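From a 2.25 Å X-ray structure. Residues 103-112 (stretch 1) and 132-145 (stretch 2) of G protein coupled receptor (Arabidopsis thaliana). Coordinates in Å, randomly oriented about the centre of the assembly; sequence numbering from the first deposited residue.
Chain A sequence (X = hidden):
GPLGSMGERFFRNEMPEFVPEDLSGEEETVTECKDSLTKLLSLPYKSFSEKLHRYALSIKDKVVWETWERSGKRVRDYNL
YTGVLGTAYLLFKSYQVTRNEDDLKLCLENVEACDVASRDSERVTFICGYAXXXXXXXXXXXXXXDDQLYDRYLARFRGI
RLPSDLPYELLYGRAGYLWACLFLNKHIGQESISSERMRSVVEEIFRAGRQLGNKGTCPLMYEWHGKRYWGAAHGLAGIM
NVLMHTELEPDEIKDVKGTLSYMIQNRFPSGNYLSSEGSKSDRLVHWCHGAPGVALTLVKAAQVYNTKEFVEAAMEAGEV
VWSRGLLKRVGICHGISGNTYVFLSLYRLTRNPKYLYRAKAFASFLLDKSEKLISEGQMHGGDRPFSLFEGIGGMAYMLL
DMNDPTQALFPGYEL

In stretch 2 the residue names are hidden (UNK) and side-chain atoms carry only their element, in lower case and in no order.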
# COMPACT_ATOMS: atom_id res chain seq x y z
N ASP A 103 -10.47 18.90 6.26
CA ASP A 103 -9.73 17.89 5.49
C ASP A 103 -10.76 17.08 4.64
O ASP A 103 -10.51 16.81 3.49
CB ASP A 103 -8.90 16.93 6.38
CG ASP A 103 -7.52 17.51 6.79
OD1 ASP A 103 -7.02 18.48 6.20
OD2 ASP A 103 -6.91 16.96 7.75
N LEU A 104 -11.87 16.68 5.25
CA LEU A 104 -12.90 15.90 4.56
C LEU A 104 -13.57 16.70 3.44
O LEU A 104 -13.77 16.19 2.35
CB LEU A 104 -13.92 15.44 5.57
CG LEU A 104 -15.13 14.62 5.10
CD1 LEU A 104 -14.67 13.28 4.49
CD2 LEU A 104 -16.01 14.38 6.28
N LYS A 105 -13.87 17.97 3.70
CA LYS A 105 -14.48 18.83 2.69
C LYS A 105 -13.55 19.01 1.54
O LYS A 105 -13.95 18.96 0.40
CB LYS A 105 -14.89 20.21 3.28
CG LYS A 105 -16.35 20.22 3.72
CD LYS A 105 -16.62 21.16 4.89
CE LYS A 105 -17.72 20.60 5.78
NZ LYS A 105 -17.38 20.71 7.28
N LEU A 106 -12.29 19.24 1.83
CA LEU A 106 -11.39 19.54 0.75
C LEU A 106 -11.28 18.27 -0.10
O LEU A 106 -11.29 18.34 -1.35
CB LEU A 106 -10.03 19.97 1.28
CG LEU A 106 -9.13 20.46 0.14
CD1 LEU A 106 -9.89 21.60 -0.61
CD2 LEU A 106 -7.76 20.93 0.64
N CYS A 107 -11.16 17.13 0.61
CA CYS A 107 -11.22 15.79 0.04
C CYS A 107 -12.29 15.72 -1.04
O CYS A 107 -11.99 15.48 -2.20
CB CYS A 107 -11.54 14.74 1.13
SG CYS A 107 -11.72 13.04 0.40
N LEU A 108 -13.53 15.98 -0.63
CA LEU A 108 -14.67 15.91 -1.54
C LEU A 108 -14.62 16.88 -2.69
O LEU A 108 -15.11 16.56 -3.78
CB LEU A 108 -15.98 16.09 -0.78
CG LEU A 108 -16.33 14.79 -0.07
CD1 LEU A 108 -17.42 15.07 0.92
CD2 LEU A 108 -16.73 13.72 -1.03
N GLU A 109 -14.03 18.05 -2.47
CA GLU A 109 -13.83 18.96 -3.57
C GLU A 109 -12.84 18.38 -4.56
O GLU A 109 -13.05 18.51 -5.77
CB GLU A 109 -13.34 20.33 -3.11
CG GLU A 109 -14.15 20.94 -2.06
CD GLU A 109 -13.86 22.42 -1.91
OE1 GLU A 109 -12.90 22.96 -2.55
OE2 GLU A 109 -14.64 23.05 -1.14
N ASN A 110 -11.75 17.77 -4.06
CA ASN A 110 -10.79 17.13 -4.97
C ASN A 110 -11.43 15.98 -5.76
O ASN A 110 -11.09 15.79 -6.93
CB ASN A 110 -9.62 16.56 -4.20
CG ASN A 110 -8.71 17.63 -3.60
OD1 ASN A 110 -7.60 17.32 -3.19
ND2 ASN A 110 -9.15 18.88 -3.57
N VAL A 111 -12.31 15.20 -5.10
CA VAL A 111 -12.94 14.00 -5.69
C VAL A 111 -13.82 14.44 -6.87
O VAL A 111 -13.67 13.95 -8.01
CB VAL A 111 -13.77 13.20 -4.65
CG1 VAL A 111 -14.42 12.00 -5.28
CG2 VAL A 111 -12.87 12.67 -3.52
N GLU A 112 -14.72 15.38 -6.57
CA GLU A 112 -15.59 15.99 -7.56
C GLU A 112 -14.82 16.47 -8.80
O GLU A 112 -15.22 16.13 -9.92
CB GLU A 112 -16.37 17.13 -6.92
CG GLU A 112 -17.09 18.05 -7.88
CD GLU A 112 -18.13 18.85 -7.11
OE1 GLU A 112 -17.80 20.00 -6.64
OE2 GLU A 112 -19.25 18.30 -6.89
N UNK A 132 -11.65 3.95 -8.13
CA UNK A 132 -10.97 4.70 -7.04
C UNK A 132 -11.69 6.00 -6.72
O UNK A 132 -11.99 6.28 -5.55
N UNK A 133 -11.98 6.78 -7.75
CA UNK A 133 -12.70 8.09 -7.62
C UNK A 133 -14.08 7.92 -7.01
O UNK A 133 -14.47 8.63 -6.06
c UNK A 133 -13.73 10.04 -8.91
c UNK A 133 -11.53 8.98 -9.66
c UNK A 133 -12.89 8.75 -9.01
N UNK A 134 -14.84 6.96 -7.52
CA UNK A 134 -16.15 6.73 -7.00
C UNK A 134 -16.16 6.16 -5.62
O UNK A 134 -17.08 6.43 -4.85
s UNK A 134 -17.24 6.52 -9.62
c UNK A 134 -16.89 5.77 -7.94
N UNK A 135 -15.21 5.29 -5.28
CA UNK A 135 -15.32 4.64 -3.98
C UNK A 135 -14.92 5.62 -2.90
O UNK A 135 -15.57 5.68 -1.87
c UNK A 135 -14.46 3.37 -3.92
N UNK A 136 -13.92 6.46 -3.14
CA UNK A 136 -13.55 7.48 -2.16
C UNK A 136 -14.67 8.49 -2.06
O UNK A 136 -15.07 8.92 -1.00
c UNK A 136 -11.30 8.74 -1.53
c UNK A 136 -10.37 9.88 -2.00
c UNK A 136 -11.82 8.94 -0.11
c UNK A 136 -12.28 8.21 -2.57
N UNK A 137 -15.21 8.89 -3.18
CA UNK A 137 -16.31 9.86 -3.17
C UNK A 137 -17.38 9.37 -2.24
O UNK A 137 -17.83 10.14 -1.38
N UNK A 138 -17.81 8.11 -2.43
CA UNK A 138 -18.94 7.56 -1.69
C UNK A 138 -18.62 7.42 -0.19
O UNK A 138 -19.46 7.61 0.64
c UNK A 138 -19.35 6.17 -2.28
N UNK A 139 -17.37 7.10 0.13
CA UNK A 139 -16.98 6.91 1.53
C UNK A 139 -16.88 8.27 2.21
O UNK A 139 -17.43 8.49 3.28
c UNK A 139 -15.69 6.03 1.64
c UNK A 139 -15.17 6.03 3.06
c UNK A 139 -15.99 4.56 1.18
N UNK A 140 -16.20 9.21 1.56
CA UNK A 140 -16.07 10.58 2.07
C UNK A 140 -17.44 11.22 2.29
O UNK A 140 -17.64 11.82 3.32
c UNK A 140 -15.17 11.42 1.20
N UNK A 141 -18.38 11.01 1.37
CA UNK A 141 -19.78 11.49 1.53
C UNK A 141 -20.55 10.87 2.68
O UNK A 141 -21.34 11.53 3.34
c UNK A 141 -20.60 11.33 0.20
N UNK A 142 -20.35 9.57 2.87
CA UNK A 142 -20.91 8.89 4.02
C UNK A 142 -20.33 9.50 5.31
O UNK A 142 -21.06 9.75 6.25
c UNK A 142 -24.25 5.91 4.51
c UNK A 142 -20.63 7.36 3.94
c UNK A 142 -23.12 6.82 4.04
n UNK A 142 -25.54 6.42 3.93
c UNK A 142 -21.72 6.45 4.56
N UNK A 143 -19.04 9.80 5.35
CA UNK A 143 -18.49 10.36 6.60
C UNK A 143 -19.09 11.74 6.87
O UNK A 143 -19.47 12.05 8.01
c UNK A 143 -16.97 10.41 6.57
s UNK A 143 -16.27 8.77 6.50
N UNK A 144 -19.24 12.52 5.81
CA UNK A 144 -19.77 13.84 5.90
C UNK A 144 -21.27 13.87 6.25
O UNK A 144 -21.75 14.86 6.79
c UNK A 144 -19.45 14.62 4.64
c UNK A 144 -19.80 16.11 4.66
c UNK A 144 -19.75 16.69 3.25
c UNK A 144 -18.90 16.93 5.65
N UNK A 145 -21.98 12.78 5.98
CA UNK A 145 -23.40 12.64 6.33
C UNK A 145 -24.29 13.13 5.20
O UNK A 145 -25.51 13.38 5.42

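Position 132 has backbone atoms alone, so it is glycine, Gly132, and it lies beyond reach of stretch 1. Position 133 carries three carbons, one bearing the other two; this fork at the first atom identifies Val133. One of its methyls, CG1, lies 4.2 Å from Val111 CG1, while its backbone O is nearer, 3.5 Å from that same Val111 CG1.

Position 134 shows one carbon followed by sulfur, hence Cys134, whose CA-to-CB bond points away from stretch 1. A single carbon at 135 gives Ala135, also without contact. Position 136 has four carbons forked at the second, the pattern of leucine. Leu136 straddles two neighbours: its CD1 is 4.0 Å from Val111 CG2 and its CD2 is 4.1 Å from Cys107 SG.

Position 137 again lacks side-chain atoms and is Gly137. Its CA is 3.6 Å from Val111 CG1, and an ideal CB would come within 3.2 Å of that methyl, a tight fit. Here the helices come close, with Val111 CA and Gly137 CA 5.9 Å apart.

Position 138, with one carbon, is Ala138 and points away. Position 139, one carbon carrying two, is Val139; its CB points sideways and makes no contact. The lone carbon at 140 defines Ala140, which faces stretch 1: its CB lies 3.6 Å from Leu108 CD2, 3.8 Å from Leu104 CD1 and 3.9 Å from Cys107 SG. Position 141 has one carbon too; Ala141 directs it away, but its backbone N is 4.0 Å from Leu108 CD2.

Four carbons in a row ending in nitrogen make position 142 Lys142, out of reach of stretch 1. At 143, one carbon then sulfur means Cys143, whose CB is 4.1 Å from Leu104 CD2. Position 144 has four carbons forked at the second: Leu144 places CD2 3.7 Å from Leu108 CD1, CD1 3.9 Å from Lys105 CE, and CB 3.8 Å from Leu104 CD2. Position 145 has no side chain; Gly145 leaves the helix with phi of 90°, where a CB would jam against the preceding carbonyl O.

The contact is helix against helix, nearly antiparallel at 149°, with axes approaching to 9.6 Å. No hydrogen bond crosses it; apolar packing buries 514 Å² over both sides. Leu104, Cys107, Leu108 and Val111 supply the stretch 1 face at i, i+3, i+4 and i+7 spacing. Leu108 is the knob, set among Gly137, Ala140, Ala141 and Leu144, with its CD2 3.8 Å from Gly137 O and 3.6 Å from Ala140 CB.

Stretch 2, residues 132-145: GVCALGAVAAKCLG
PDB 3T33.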